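Local coordinates for glycosyl hydrolase, family 38 (Enterococcus faecalis, PDB 5KBP) that acts as an alpha-mannosidase of glycosyl hydrolase family 38, hydrolysing alpha-mannosidic linkages, at the interface of chains A and B. Sequence-based numbering; all coordinates share one arbitrary frame. Chains: chain A/B, Glycosyl hydrolase, family 38.

Contacts 1 and 2 are neighbouring patches of the interface between two copies of the enzyme, the centres of their C-alpha atoms about 10 Å apart. B:Phe472, on strand 463-475, belongs to both: its CB and backbone side faces contact 1, while its ring reaches into contact 2. Strand 483-497 also serves both, through B:Met486 and B:Pro484. Chain A meets these strands with the loop after helix 619-625 in contact 1, and with the loop holding A:Trp760 together with A:Tyr22 in contact 2. Each contact recurs with the chains exchanged, as expected for a two-fold dimer, although the structure alone does not show that this dimer forms in solution.

Contact 1: the interface of chains A and B. Residues chain A 625-627; chain B 436-437, 472, 486.
A:Val627 lays its CG2 methyl against the terminal CE methyl of B:Met486, 3.7 Å away, the two side chains meeting at an oblique angle. This patch of the dimer interface sets the loop that leaves helix 619-625 of chain A against the start of helix 436-445 and, by way of B:Met486, strand 483-497 in chain B. A:Val627 has a backbone in the left-handed helical region, which turns the chain sharply after the helix. Its CG1 stands anti to the backbone N (chi1 -163°), and CG2 is thereby the branch presented to the methionine.

The methionine bends at CB-CG (chi2 -66°) and is extended about CG-SD, so that CE rather than the sulfur leads toward chain A. That methyl also lies among backbone carbonyls at the helix end: CE is 3.5 Å from A:Ala626 O and 3.6 Å from A:Lys625 O. A methyl bonded to sulfur is slightly polarised, and the two oxygens may therefore suit it electrostatically as well as by shape.

A:Ala626 is the other main point of packing. Its CB methyl sits 3.9 Å from CB of B:Glu437, a contact made at the root of the glutamate, whose extended outer chain carries the carboxylate away from the alanine. The carbonyl of the same alanine is directed at the first turn of the partner helix, with A:Ala626 O 3.4 Å from B:Glu437 CB. The positive end of the helix dipole would probably favour oxygens placed here.

B:Pro436, the first residue of that helix, adds the rim of its ring, its CG lying 3.7 Å from A:Val627 O. The same carbonyl takes part in a water bridge: A:Val627 O is 3.0 Å from the oxygen of water 1, and the amide B:Glu437 N lies 3.2 Å from that water, with an angle of 152° at its hydrogen.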
ATOM      1  N   LYS A 625      25.966  -1.556 -13.170  1.00 36.99           N
ATOM      2  CA  LYS A 625      26.473  -2.334 -12.044  1.00 45.27           C
ATOM      3  C   LYS A 625      27.809  -1.793 -11.550  1.00 48.91           C
ATOM      4  O   LYS A 625      28.072  -1.777 -10.341  1.00 50.37           O
ATOM      5  CB  LYS A 625      26.607  -3.806 -12.439  1.00 40.71           C
ATOM      6  CG  LYS A 625      25.282  -4.523 -12.641  1.00 50.87           C
ATOM      7  CD  LYS A 625      25.498  -5.996 -12.946  1.00 62.08           C
ATOM      8  CE  LYS A 625      24.180  -6.749 -13.014  1.00 57.20           C
ATOM      9  NZ  LYS A 625      24.388  -8.197 -13.298  1.00 64.24           N
ATOM     10  N   ALA A 626      28.665  -1.347 -12.466  1.00 45.86           N
ATOM     11  CA  ALA A 626      29.958  -0.787 -12.098  1.00 45.09           C
ATOM     12  C   ALA A 626      29.864   0.651 -11.605  1.00 40.63           C
ATOM     13  O   ALA A 626      30.894   1.224 -11.233  1.00 43.10           O
ATOM     14  CB  ALA A 626      30.921  -0.862 -13.285  1.00 42.26           C
ATOM     15  N   VAL A 627      28.663   1.230 -11.582  1.00 36.69           N
ATOM     16  CA  VAL A 627      28.439   2.621 -11.193  1.00 46.50           C
ATOM     17  C   VAL A 627      29.363   3.524 -12.003  1.00 54.11           C
ATOM     18  O   VAL A 627      30.117   4.330 -11.446  1.00 62.26           O
ATOM     19  CB  VAL A 627      28.632   2.823  -9.677  1.00 50.76           C
ATOM     20  CG1 VAL A 627      28.000   4.139  -9.227  1.00 31.15           C
ATOM     21  CG2 VAL A 627      28.035   1.654  -8.906  1.00 41.99           C
TER
ATOM     22  N   PRO B 436      34.591   4.264  -8.808  1.00 68.37           N
ATOM     23  CA  PRO B 436      34.105   2.946  -8.369  1.00 60.61           C
ATOM     24  C   PRO B 436      34.083   1.905  -9.474  1.00 60.30           C
ATOM     25  O   PRO B 436      34.109   0.705  -9.171  1.00 64.24           O
ATOM     26  CB  PRO B 436      32.689   3.244  -7.853  1.00 50.27           C
ATOM     27  CG  PRO B 436      32.312   4.547  -8.494  1.00 55.84           C
ATOM     28  CD  PRO B 436      33.586   5.321  -8.603  1.00 55.59           C
ATOM     29  N   GLU B 437      34.033   2.316 -10.744  1.00 53.59           N
ATOM     30  CA  GLU B 437      34.013   1.337 -11.826  1.00 54.87           C
ATOM     31  C   GLU B 437      35.351   0.626 -11.966  1.00 56.06           C
ATOM     32  O   GLU B 437      35.391  -0.533 -12.396  1.00 56.25           O
ATOM     33  CB  GLU B 437      33.628   2.006 -13.146  1.00 52.36           C
ATOM     34  CG  GLU B 437      34.565   3.113 -13.596  1.00 61.66           C
ATOM     35  CD  GLU B 437      34.290   3.558 -15.016  1.00 69.18           C
ATOM     36  OE1 GLU B 437      34.262   2.691 -15.914  1.00 70.53           O
ATOM     37  OE2 GLU B 437      34.092   4.773 -15.235  1.00 64.34           O
ATOM     38  N   PHE B 472      28.093  -4.272  -6.535  1.00 50.70           N
ATOM     39  CA  PHE B 472      28.100  -3.186  -5.567  1.00 40.53           C
ATOM     40  C   PHE B 472      27.421  -3.626  -4.274  1.00 39.90           C
ATOM     41  O   PHE B 472      26.519  -4.466  -4.273  1.00 44.91           O
ATOM     42  CB  PHE B 472      27.401  -1.958  -6.158  1.00 45.48           C
ATOM     43  CG  PHE B 472      26.919  -0.968  -5.131  1.00 49.66           C
ATOM     44  CD1 PHE B 472      27.786  -0.038  -4.582  1.00 41.83           C
ATOM     45  CD2 PHE B 472      25.590  -0.959  -4.727  1.00 47.67           C
ATOM     46  CE1 PHE B 472      27.342   0.874  -3.642  1.00 49.17           C
ATOM     47  CE2 PHE B 472      25.142  -0.050  -3.786  1.00 41.30           C
ATOM     48  CZ  PHE B 472      26.019   0.867  -3.243  1.00 56.85           C
ATOM     49  N   MET B 486      32.737  -2.194  -3.586  1.00 42.39           N
ATOM     50  CA  MET B 486      32.641  -3.244  -4.591  1.00 42.02           C
ATOM     51  C   MET B 486      33.231  -4.514  -3.998  1.00 50.43           C
ATOM     52  O   MET B 486      34.329  -4.486  -3.430  1.00 55.46           O
ATOM     53  CB  MET B 486      33.383  -2.860  -5.874  1.00 42.79           C
ATOM     54  CG  MET B 486      32.755  -1.723  -6.653  1.00 49.21           C
ATOM     55  SD  MET B 486      31.143  -2.165  -7.333  1.00 57.96           S
ATOM     56  CE  MET B 486      30.789  -0.713  -8.316  1.00 43.18           C
TER
HETATM   57  O   HOH W   1      32.952   5.159 -11.743  1.00 46.69           O

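Contact 2: the interface of chains A and B. Residues chain A 22, 760-761, 763; chain B 472, 474, 476, 484.
A:Trp760 drives the edge of its indole into the face of the B:Tyr474 ring, in an aromatic cluster across the dimer interface of this family 38 glycoside hydrolase. The six-membered ring of the tryptophan stands nearly upright on the tyrosine, with the planes at 84°, and its CH2 lies 3.8 Å from B:Tyr474 CG. The neighbouring indole atom, CZ3, meets B:Phe472 CZ at 3.6 Å, approaching in the plane of the phenylalanine ring, at its edge.

One face of B:Phe472 is covered by backbone: A:Gly761 CA sits over it, 3.7 Å from CZ, in a CH-pi contact. With CG anti to the backbone N (chi1 160°), the ring is carried off strand 463-475 toward the chain A loop. A:Phe763 touches both strand residues, its CZ 3.9 Å from B:Phe472 CE2 and its CE2 4.0 Å from B:Tyr474 CE1.

Within chain A the tryptophan is braced on two sides. A:Phe763 CZ lies over one indole face, and A:Trp760 CZ2 points at the centre of the A:Tyr22 ring, 3.5 Å above its plane. A:Tyr22 lies a few residues after the HSHWD segment, which in this family supplies metal ligands of the active site, and the interface may therefore buttress that region. The A:Tyr22 hydroxyl, OH, packs 3.7 Å from the CD2 methyl of B:Leu476, the two side chains arriving from opposite directions.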
ATOM      1  N   TYR A  22      16.523   4.379  -0.856  1.00 34.26           N
ATOM      2  CA  TYR A  22      17.153   3.209  -1.458  1.00 35.50           C
ATOM      3  C   TYR A  22      16.771   1.905  -0.771  1.00 35.55           C
ATOM      4  O   TYR A  22      17.077   0.832  -1.301  1.00 46.77           O
ATOM      5  CB  TYR A  22      18.678   3.365  -1.457  1.00 41.31           C
ATOM      6  CG  TYR A  22      19.284   3.691  -0.110  1.00 42.60           C
ATOM      7  CD1 TYR A  22      19.412   5.006   0.317  1.00 41.95           C
ATOM      8  CD2 TYR A  22      19.748   2.684   0.728  1.00 35.71           C
ATOM      9  CE1 TYR A  22      19.972   5.311   1.543  1.00 36.85           C
ATOM     10  CE2 TYR A  22      20.310   2.981   1.960  1.00 53.05           C
ATOM     11  CZ  TYR A  22      20.419   4.296   2.361  1.00 48.62           C
ATOM     12  OH  TYR A  22      20.976   4.602   3.580  1.00 54.71           O
ATOM     13  N   TRP A 760      24.417   7.479  -5.375  1.00 53.09           N
ATOM     14  CA  TRP A 760      25.650   7.024  -4.744  1.00 53.97           C
ATOM     15  C   TRP A 760      25.934   5.538  -4.931  1.00 50.54           C
ATOM     16  O   TRP A 760      26.912   5.040  -4.365  1.00 47.88           O
ATOM     17  CB  TRP A 760      25.622   7.349  -3.244  1.00 51.59           C
ATOM     18  CG  TRP A 760      24.506   6.678  -2.489  1.00 45.18           C
ATOM     19  CD1 TRP A 760      23.229   7.135  -2.341  1.00 45.11           C
ATOM     20  CD2 TRP A 760      24.573   5.438  -1.772  1.00 49.68           C
ATOM     21  NE1 TRP A 760      22.497   6.255  -1.582  1.00 49.52           N
ATOM     22  CE2 TRP A 760      23.298   5.206  -1.220  1.00 49.04           C
ATOM     23  CE3 TRP A 760      25.586   4.501  -1.546  1.00 53.59           C
ATOM     24  CZ2 TRP A 760      23.010   4.076  -0.455  1.00 47.93           C
ATOM     25  CZ3 TRP A 760      25.297   3.380  -0.788  1.00 53.08           C
ATOM     26  CH2 TRP A 760      24.021   3.177  -0.253  1.00 51.19           C
ATOM     27  N   GLY A 761      25.130   4.821  -5.703  1.00 53.60           N
ATOM     28  CA  GLY A 761      25.383   3.406  -5.876  1.00 46.87           C
ATOM     29  C   GLY A 761      24.578   2.835  -7.019  1.00 51.50           C
ATOM     30  O   GLY A 761      23.985   3.565  -7.815  1.00 51.03           O
ATOM     31  N   PHE A 763      21.381   0.675  -7.806  1.00 39.14           N
ATOM     32  CA  PHE A 763      20.102   0.169  -7.315  1.00 39.23           C
ATOM     33  C   PHE A 763      19.210  -0.058  -8.531  1.00 37.85           C
ATOM     34  O   PHE A 763      18.665   0.897  -9.093  1.00 38.03           O
ATOM     35  CB  PHE A 763      19.460   1.137  -6.326  1.00 38.76           C
ATOM     36  CG  PHE A 763      20.340   1.491  -5.161  1.00 41.20           C
ATOM     37  CD1 PHE A 763      21.198   2.577  -5.231  1.00 43.83           C
ATOM     38  CD2 PHE A 763      20.306   0.743  -3.996  1.00 45.40           C
ATOM     39  CE1 PHE A 763      22.007   2.908  -4.162  1.00 45.04           C
ATOM     40  CE2 PHE A 763      21.112   1.070  -2.924  1.00 52.23           C
ATOM     41  CZ  PHE A 763      21.964   2.153  -3.008  1.00 51.97           C
TER
ATOM     42  N   PHE B 472      28.093  -4.272  -6.535  1.00 50.70           N
ATOM     43  CA  PHE B 472      28.100  -3.186  -5.567  1.00 40.53           C
ATOM     44  C   PHE B 472      27.421  -3.626  -4.274  1.00 39.90           C
ATOM     45  O   PHE B 472      26.519  -4.466  -4.273  1.00 44.91           O
ATOM     46  CB  PHE B 472      27.401  -1.958  -6.158  1.00 45.48           C
ATOM     47  CG  PHE B 472      26.919  -0.968  -5.131  1.00 49.66           C
ATOM     48  CD1 PHE B 472      27.786  -0.038  -4.582  1.00 41.83           C
ATOM     49  CD2 PHE B 472      25.590  -0.959  -4.727  1.00 47.67           C
ATOM     50  CE1 PHE B 472      27.342   0.874  -3.642  1.00 49.17           C
ATOM     51  CE2 PHE B 472      25.142  -0.050  -3.786  1.00 41.30           C
ATOM     52  CZ  PHE B 472      26.019   0.867  -3.243  1.00 56.85           C
ATOM     53  N   TYR B 474      27.002  -2.286   0.279  1.00 44.94           N
ATOM     54  CA  TYR B 474      27.160  -1.235   1.273  1.00 44.39           C
ATOM     55  C   TYR B 474      26.835  -1.792   2.650  1.00 47.88           C
ATOM     56  O   TYR B 474      26.113  -2.783   2.789  1.00 49.53           O
ATOM     57  CB  TYR B 474      26.269  -0.025   0.964  1.00 42.50           C
ATOM     58  CG  TYR B 474      24.790  -0.339   0.969  1.00 47.06           C
ATOM     59  CD1 TYR B 474      24.175  -0.890  -0.147  1.00 45.86           C
ATOM     60  CD2 TYR B 474      24.008  -0.084   2.088  1.00 52.38           C
ATOM     61  CE1 TYR B 474      22.824  -1.181  -0.150  1.00 55.17           C
ATOM     62  CE2 TYR B 474      22.656  -0.371   2.095  1.00 55.74           C
ATOM     63  CZ  TYR B 474      22.070  -0.919   0.974  1.00 58.79           C
ATOM     64  OH  TYR B 474      20.725  -1.206   0.976  1.00 66.44           O
ATOM     65  N   LEU B 476      25.443  -0.491   6.578  1.00 49.42           N
ATOM     66  CA  LEU B 476      24.775   0.568   7.325  1.00 50.44           C
ATOM     67  C   LEU B 476      25.137   0.441   8.799  1.00 55.14           C
ATOM     68  O   LEU B 476      24.383  -0.163   9.574  1.00 61.46           O
ATOM     69  CB  LEU B 476      23.259   0.505   7.129  1.00 41.86           C
ATOM     70  CG  LEU B 476      22.750   0.782   5.714  1.00 41.77           C
ATOM     71  CD1 LEU B 476      21.233   0.712   5.671  1.00 47.78           C
ATOM     72  CD2 LEU B 476      23.247   2.135   5.223  1.00 42.73           C
ATOM     73  N   PRO B 484      29.898   2.421   1.159  1.00 50.18           N
ATOM     74  CA  PRO B 484      29.747   1.651  -0.078  1.00 43.39           C
ATOM     75  C   PRO B 484      31.040   0.978  -0.510  1.00 43.19           C
ATOM     76  O   PRO B 484      32.146   1.428  -0.201  1.00 43.99           O
ATOM     77  CB  PRO B 484      29.327   2.727  -1.089  1.00 44.77           C
ATOM     78  CG  PRO B 484      30.050   3.949  -0.617  1.00 51.09           C
ATOM     79  CD  PRO B 484      30.115   3.856   0.894  1.00 44.89           C
TER